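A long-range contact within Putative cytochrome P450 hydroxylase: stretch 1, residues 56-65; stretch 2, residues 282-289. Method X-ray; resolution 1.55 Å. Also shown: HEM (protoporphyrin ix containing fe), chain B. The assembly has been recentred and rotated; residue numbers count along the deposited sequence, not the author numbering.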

ATOM      1  N   PHE A  56      12.082  16.132  -8.676  1.00 18.64           N
ATOM      2  CA  PHE A  56      11.429  15.665  -7.440  1.00 17.25           C
ATOM      3  C   PHE A  56      11.990  14.299  -7.058  1.00 17.18           C
ATOM      4  O   PHE A  56      11.653  13.285  -7.604  1.00 18.75           O
ATOM      5  CB  PHE A  56       9.919  15.585  -7.638  1.00 17.28           C
ATOM      6  CG  PHE A  56       9.297  16.923  -7.870  1.00 18.26           C
ATOM      7  CD1 PHE A  56       9.259  17.455  -9.139  1.00 17.51           C
ATOM      8  CD2 PHE A  56       8.786  17.662  -6.816  1.00 17.20           C
ATOM      9  CE1 PHE A  56       8.716  18.709  -9.348  1.00 18.50           C
ATOM     10  CE2 PHE A  56       8.187  18.887  -7.037  1.00 19.81           C
ATOM     11  CZ  PHE A  56       8.161  19.414  -8.304  1.00 19.51           C
ATOM     12  N   SER A  57      12.992  14.339  -6.176  1.00 17.17           N
ATOM     13  CA  SER A  57      13.735  13.180  -5.734  1.00 18.84           C
ATOM     14  C   SER A  57      12.948  12.287  -4.772  1.00 16.74           C
ATOM     15  O   SER A  57      12.234  12.777  -3.914  1.00 18.26           O
ATOM     16  CB  SER A  57      14.986  13.637  -5.047  1.00 20.01           C
ATOM     17  OG  SER A  57      15.689  12.519  -4.544  1.00 20.93           O
ATOM     18  N   ASN A  58      13.184  10.983  -4.856  1.00 19.15           N
ATOM     19  CA  ASN A  58      12.588  10.019  -3.904  1.00 18.52           C
ATOM     20  C   ASN A  58      13.327  10.042  -2.545  1.00 20.34           C
ATOM     21  O   ASN A  58      12.883   9.419  -1.571  1.00 19.06           O
ATOM     22  CB  ASN A  58      12.488   8.620  -4.462  1.00 18.46           C
ATOM     23  CG  ASN A  58      11.138   8.389  -5.110  1.00 17.94           C
ATOM     24  OD1 ASN A  58      10.724   9.213  -5.907  1.00 17.41           O
ATOM     25  ND2 ASN A  58      10.440   7.334  -4.702  1.00 17.43           N
ATOM     26  N   ARG A  59      14.432  10.790  -2.442  1.00 21.31           N
ATOM     27  CA  ARG A  59      15.079  10.896  -1.120  1.00 23.39           C
ATOM     28  C   ARG A  59      14.138  11.563  -0.118  1.00 22.39           C
ATOM     29  O   ARG A  59      14.363  11.471   1.106  1.00 25.05           O
ATOM     30  CB  ARG A  59      16.445  11.576  -1.229  1.00 25.69           C
ATOM     31  CG  ARG A  59      16.390  13.083  -1.386  1.00 30.01           C
ATOM     32  CD  ARG A  59      17.671  13.592  -2.033  1.00 33.43           C
ATOM     33  N   GLY A  60      13.090  12.243  -0.596  1.00 20.30           N
ATOM     34  CA  GLY A  60      12.026  12.766   0.226  1.00 22.14           C
ATOM     35  C   GLY A  60      11.417  11.743   1.178  1.00 17.74           C
ATOM     36  O   GLY A  60      10.878  12.115   2.183  1.00 20.62           O
ATOM     37  N   TRP A  61      11.446  10.449   0.823  1.00 20.44           N
ATOM     38  CA  TRP A  61      10.920   9.387   1.674  1.00 18.13           C
ATOM     39  C   TRP A  61      11.643   9.375   3.015  1.00 20.41           C
ATOM     40  O   TRP A  61      11.080   8.921   3.998  1.00 21.51           O
ATOM     41  CB  TRP A  61      11.005   8.024   1.015  1.00 18.21           C
ATOM     42  CG  TRP A  61       9.821   7.744   0.149  1.00 18.47           C
ATOM     43  CD1 TRP A  61       9.755   7.875  -1.200  1.00 18.64           C
ATOM     44  CD2 TRP A  61       8.508   7.382   0.606  1.00 18.51           C
ATOM     45  NE1 TRP A  61       8.502   7.538  -1.622  1.00 19.06           N
ATOM     46  CE2 TRP A  61       7.722   7.213  -0.542  1.00 18.74           C
ATOM     47  CE3 TRP A  61       7.953   7.105   1.862  1.00 20.19           C
ATOM     48  CZ2 TRP A  61       6.384   6.835  -0.465  1.00 18.99           C
ATOM     49  CZ3 TRP A  61       6.630   6.714   1.940  1.00 21.18           C
ATOM     50  CH2 TRP A  61       5.865   6.568   0.772  1.00 20.43           C
ATOM     51  N   ALA A  62      12.877   9.898   3.065  1.00 20.47           N
ATOM     52  CA  ALA A  62      13.562   9.969   4.381  1.00 24.03           C
ATOM     53  C   ALA A  62      12.728  10.736   5.413  1.00 25.37           C
ATOM     54  O   ALA A  62      12.823  10.420   6.593  1.00 26.42           O
ATOM     55  CB  ALA A  62      14.943  10.561   4.236  1.00 24.76           C
ATOM     56  N   ALA A  63      11.912  11.707   4.980  1.00 25.58           N
ATOM     57  CA  ALA A  63      11.066  12.553   5.839  1.00 26.17           C
ATOM     58  C   ALA A  63       9.936  11.756   6.498  1.00 28.52           C
ATOM     59  O   ALA A  63       9.303  12.253   7.447  1.00 31.03           O
ATOM     60  CB  ALA A  63      10.494  13.694   5.022  1.00 27.47           C
ATOM     61  N   SER A  64       9.627  10.560   5.979  1.00 26.50           N
ATOM     62  CA  SER A  64       8.539   9.741   6.489  1.00 28.13           C
ATOM     63  C   SER A  64       9.015   8.838   7.643  1.00 32.39           C
ATOM     64  O   SER A  64       8.201   8.162   8.280  1.00 33.88           O
ATOM     65  CB  SER A  64       7.963   8.872   5.391  1.00 29.35           C
ATOM     66  OG  SER A  64       8.814   7.761   5.163  1.00 25.49           O
ATOM     67  N   LEU A  65      10.325   8.738   7.840  1.00 30.48           N
ATOM     68  CA  LEU A  65      10.868   7.698   8.705  1.00 34.99           C
ATOM     69  C   LEU A  65      10.668   8.121  10.153  1.00 39.77           C
ATOM     70  O   LEU A  65      10.708   9.312  10.456  1.00 39.88           O
ATOM     71  CB  LEU A  65      12.345   7.464   8.389  1.00 34.71           C
ATOM     72  CG  LEU A  65      12.630   6.806   7.036  1.00 37.53           C
ATOM     73  CD1 LEU A  65      14.128   6.698   6.783  1.00 39.19           C
ATOM     74  CD2 LEU A  65      11.953   5.438   6.923  1.00 38.68           C
ATOM     75  N   CYS A 282      -0.870   9.744  -0.123  1.00 16.32           N
ATOM     76  CA  CYS A 282       0.162  10.518  -0.677  1.00 16.85           C
ATOM     77  C   CYS A 282       1.480   9.772  -0.573  1.00 15.61           C
ATOM     78  O   CYS A 282       1.547   8.757   0.120  1.00 17.30           O
ATOM     79  CB  CYS A 282       0.272  11.878  -0.016  1.00 18.81           C
ATOM     80  SG  CYS A 282       0.772  11.814   1.716  1.00 25.02           S
ATOM     81  N   ILE A 283       2.472  10.321  -1.285  1.00 15.83           N
ATOM     82  CA  ILE A 283       3.788   9.795  -1.217  1.00 16.58           C
ATOM     83  C   ILE A 283       4.749  10.952  -0.984  1.00 18.41           C
ATOM     84  O   ILE A 283       4.279  12.049  -0.767  1.00 18.70           O
ATOM     85  CB  ILE A 283       4.077   8.909  -2.425  1.00 16.65           C
ATOM     86  CG1 ILE A 283       3.911   9.634  -3.757  1.00 16.90           C
ATOM     87  CG2 ILE A 283       3.232   7.630  -2.323  1.00 16.54           C
ATOM     88  CD1 ILE A 283       4.129   8.727  -4.973  1.00 18.24           C
ATOM     89  N   PHE A 284       6.054  10.678  -1.003  1.00 16.19           N
ATOM     90  CA  PHE A 284       7.036  11.683  -0.597  1.00 17.26           C
ATOM     91  C   PHE A 284       8.040  11.976  -1.709  1.00 15.36           C
ATOM     92  O   PHE A 284       8.539  11.047  -2.382  1.00 16.80           O
ATOM     93  CB  PHE A 284       7.812  11.188   0.623  1.00 17.60           C
ATOM     94  CG  PHE A 284       7.008  11.185   1.897  1.00 20.67           C
ATOM     95  CD1 PHE A 284       6.033  10.228   2.123  1.00 21.90           C
ATOM     96  CD2 PHE A 284       7.181  12.189   2.835  1.00 21.87           C
ATOM     97  CE1 PHE A 284       5.309  10.238   3.306  1.00 23.46           C
ATOM     98  CE2 PHE A 284       6.467  12.178   4.025  1.00 24.80           C
ATOM     99  CZ  PHE A 284       5.534  11.203   4.241  1.00 24.43           C
ATOM    100  N   ARG A 285       8.366  13.282  -1.853  1.00 15.52           N
ATOM    101  CA  ARG A 285       9.427  13.725  -2.764  1.00 16.46           C
ATOM    102  C   ARG A 285      10.201  14.875  -2.092  1.00 16.51           C
ATOM    103  O   ARG A 285       9.710  15.436  -1.146  1.00 17.79           O
ATOM    104  CB  ARG A 285       8.867  14.200  -4.109  1.00 16.61           C
ATOM    105  CG  ARG A 285       8.127  13.134  -4.915  1.00 15.72           C
ATOM    106  CD  ARG A 285       9.089  12.115  -5.477  1.00 14.79           C
ATOM    107  NE  ARG A 285       8.421  11.207  -6.414  1.00 15.93           N
ATOM    108  CZ  ARG A 285       7.926  10.027  -6.082  1.00 15.57           C
ATOM    109  NH1 ARG A 285       7.783   9.670  -4.807  1.00 15.82           N
ATOM    110  NH2 ARG A 285       7.600   9.181  -7.063  1.00 15.79           N
ATOM    111  N   GLN A 286      11.367  15.204  -2.626  1.00 18.61           N
ATOM    112  CA  GLN A 286      12.109  16.409  -2.210  1.00 18.42           C
ATOM    113  C   GLN A 286      12.617  17.124  -3.453  1.00 18.31           C
ATOM    114  O   GLN A 286      13.155  16.469  -4.388  1.00 18.78           O
ATOM    115  CB  GLN A 286      13.276  16.042  -1.301  1.00 22.20           C
ATOM    116  CG  GLN A 286      13.999  17.278  -0.778  1.00 23.31           C
ATOM    117  CD  GLN A 286      15.159  16.955   0.139  1.00 29.01           C
ATOM    118  OE1 GLN A 286      15.947  16.051  -0.112  1.00 31.69           O
ATOM    119  NE2 GLN A 286      15.321  17.779   1.161  1.00 35.19           N
ATOM    120  N   THR A 287      12.405  18.441  -3.493  1.00 19.12           N
ATOM    121  CA  THR A 287      12.899  19.175  -4.645  1.00 21.06           C
ATOM    122  C   THR A 287      14.401  19.366  -4.529  1.00 22.14           C
ATOM    123  O   THR A 287      14.928  19.604  -3.471  1.00 23.26           O
ATOM    124  CB  THR A 287      12.211  20.527  -4.823  1.00 23.51           C
ATOM    125  OG1 THR A 287      12.382  21.262  -3.612  1.00 24.92           O
ATOM    126  CG2 THR A 287      10.735  20.369  -5.086  1.00 24.22           C
ATOM    127  N   MET A 288      15.046  19.233  -5.682  1.00 27.02           N
ATOM    128  CA  MET A 288      16.465  19.363  -5.802  1.00 32.65           C
ATOM    129  C   MET A 288      16.842  20.789  -6.233  1.00 35.09           C
ATOM    130  O   MET A 288      17.946  21.226  -5.948  1.00 41.44           O
ATOM    131  CB  MET A 288      16.989  18.307  -6.782  1.00 36.05           C
ATOM    132  CG  MET A 288      16.841  16.872  -6.266  1.00 40.59           C
ATOM    133  SD  MET A 288      17.825  16.500  -4.781  1.00 53.52           S
ATOM    134  CE  MET A 288      16.725  16.956  -3.443  1.00 53.04           C
ATOM    135  N   THR A 289      15.898  21.521  -6.839  1.00 31.59           N
ATOM    136  CA  THR A 289      16.057  22.900  -7.328  1.00 34.73           C
ATOM    137  C   THR A 289      14.760  23.658  -7.041  1.00 32.93           C
ATOM    138  O   THR A 289      13.757  23.058  -6.634  1.00 29.91           O
ATOM    139  CB  THR A 289      16.407  22.944  -8.827  1.00 38.15           C
ATOM    140  OG1 THR A 289      15.457  22.209  -9.611  1.00 35.08           O
ATOM    141  CG2 THR A 289      17.798  22.415  -9.094  1.00 42.13           C
TER
HETATM  142  CHA HEM B 501       5.834   1.502  -4.601  1.00 15.48           C
HETATM  143  CHB HEM B 501       1.245   1.914  -3.597  1.00 13.76           C
HETATM  144  CHC HEM B 501       1.157  -2.787  -2.448  1.00 14.52           C
HETATM  145  CHD HEM B 501       5.843  -3.096  -3.082  1.00 13.83           C
HETATM  146  C1A HEM B 501       4.565   2.013  -4.463  1.00 14.07           C
HETATM  147  C2A HEM B 501       4.243   3.338  -4.871  1.00 14.37           C
HETATM  148  C3A HEM B 501       2.928   3.463  -4.555  1.00 13.48           C
HETATM  149  C4A HEM B 501       2.497   2.225  -4.015  1.00 13.73           C
HETATM  150  CMA HEM B 501       2.038   4.676  -4.672  1.00 13.69           C
HETATM  151  CAA HEM B 501       5.119   4.395  -5.483  1.00 15.92           C
HETATM  152  CBA HEM B 501       5.991   5.154  -4.447  1.00 14.10           C
HETATM  153  CGA HEM B 501       6.763   6.309  -5.049  1.00 16.38           C
HETATM  154  O1A HEM B 501       6.570   6.650  -6.243  1.00 16.63           O
HETATM  155  O2A HEM B 501       7.495   6.942  -4.218  1.00 16.83           O
HETATM  156  C1B HEM B 501       0.785   0.659  -3.168  1.00 14.18           C
HETATM  157  C2B HEM B 501      -0.578   0.332  -2.843  1.00 13.53           C
HETATM  158  C3B HEM B 501      -0.631  -0.983  -2.503  1.00 14.26           C
HETATM  159  C4B HEM B 501       0.739  -1.482  -2.651  1.00 13.77           C
HETATM  160  CMB HEM B 501      -1.655   1.340  -2.881  1.00 14.09           C
HETATM  161  CAB HEM B 501      -1.798  -1.874  -2.133  1.00 15.10           C
HETATM  162  CBB HEM B 501      -2.996  -1.532  -2.479  1.00 18.55           C
HETATM  163  C1C HEM B 501       2.386  -3.335  -2.559  1.00 13.37           C
HETATM  164  C2C HEM B 501       2.696  -4.709  -2.277  1.00 14.40           C
HETATM  165  C3C HEM B 501       4.066  -4.757  -2.475  1.00 14.83           C
HETATM  166  C4C HEM B 501       4.544  -3.469  -2.804  1.00 14.45           C
HETATM  167  CMC HEM B 501       1.715  -5.822  -2.045  1.00 15.99           C
HETATM  168  CAC HEM B 501       4.982  -5.895  -2.388  1.00 15.77           C
HETATM  169  CBC HEM B 501       4.687  -7.062  -1.865  1.00 21.61           C
HETATM  170  C1D HEM B 501       6.207  -1.849  -3.517  1.00 15.43           C
HETATM  171  C2D HEM B 501       7.627  -1.492  -3.804  1.00 15.60           C
HETATM  172  C3D HEM B 501       7.621  -0.216  -4.244  1.00 15.79           C
HETATM  173  C4D HEM B 501       6.218   0.209  -4.222  1.00 14.91           C
HETATM  174  CMD HEM B 501       8.762  -2.489  -3.628  1.00 15.91           C
HETATM  175  CAD HEM B 501       8.820   0.591  -4.657  1.00 15.97           C
HETATM  176  CBD HEM B 501       9.124   0.611  -6.163  1.00 16.79           C
HETATM  177  CGD HEM B 501      10.272   1.529  -6.526  1.00 18.57           C
HETATM  178  O1D HEM B 501      10.815   1.328  -7.625  1.00 19.76           O
HETATM  179  O2D HEM B 501      10.616   2.458  -5.749  1.00 17.09           O
HETATM  180  NA  HEM B 501       3.478   1.328  -3.945  1.00 15.49           N
HETATM  181  NB  HEM B 501       1.492  -0.458  -3.045  1.00 13.73           N
HETATM  182  NC  HEM B 501       3.509  -2.579  -2.832  1.00 15.30           N
HETATM  183  ND  HEM B 501       5.413  -0.742  -3.724  1.00 14.46           N
HETATM  184 FE   HEM B 501       3.483  -0.624  -3.502  1.00 15.67          FE
HETATM  185  O   HOH W   1       9.088  12.460  -8.885  1.00 18.21           O
HETATM  186  O   HOH W   2       3.892   0.115  -1.424  1.00 21.01           O

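What polar interactions tie the two stretches together most firmly? They converge on a propionate of the heme. Arg285 NH1 donates to HEM O2A at 2.8 Å and its NH2 to HEM O1A at 2.9 Å, so the guanidinium grips both carboxylate oxygens and pairs its positive charge with their negative one. From the other stretch, Trp61 NE1 reaches the same HEM O2A at 2.8 Å, and Asn58 ND2 reaches HEM O2A at 3.0 Å. One oxygen thus gathers three donors from both stretches. Arg285 is also steadied from within its own stretch, because NH1 donates to Phe284 O at 2.9 Å.

How do Asn58 and Arg285 meet if they do not hydrogen-bond? Asn58 OD1 lies over one face of the guanidinium, 2.9 Å from Arg285 CZ. The N-H groups point outward in the guanidinium plane, so the angles to OD1 are poor; what remains is the attraction of a partly negative oxygen for a positively charged group. Water 1 makes a further link: it accepts from Arg285 NE at 2.8 Å and lies 3.0 Å from Phe56 O, within reach to donate to it.

How do the backbones run against each other? They form a short antiparallel ladder. Ser57 N donates to Gln286 O at 2.8 Å and Gln286 N returns a bond to Ser57 O at 2.9 Å, making this a hydrogen-bonded pair; Phe56 and Thr287 form the adjoining non-hydrogen-bonded pair. The side chains of Phe56 and Thr287 share one face of the sheet, where Phe56 CE2 comes within 3.5 Å of Thr287 CG2, while those of Ser57 and Gln286 share the other. Stretch 1 then turns into a 3-10 segment, and Ser57 OG accepts a bond from Arg59 N at 3.0 Å near its start. At Gly60 the chains draw close, with Gly60 CA 3.6 Å from Arg285 C; a CB on Gly60 would point toward stretch 2 and clash with the backbone of Arg285 and Gln286.

What fills the space beyond the ladder? Phe284 does much of this work, pointing toward stretch 1. Its CB sits over the five-membered ring of Trp61 in a CH-pi contact, and the two aromatic side chains approach obliquely, with Trp61 CZ3 3.6 Å from Phe284 CD1. Ser64 CB lies over a face of the Phe284 ring, 3.6 Å from Phe284 CZ, while Ser64 OG satisfies its polarity by donating to Trp61 O at 2.8 Å. Ile283 extends the apolar packing, its CB 3.7 Å from Trp61 CZ2.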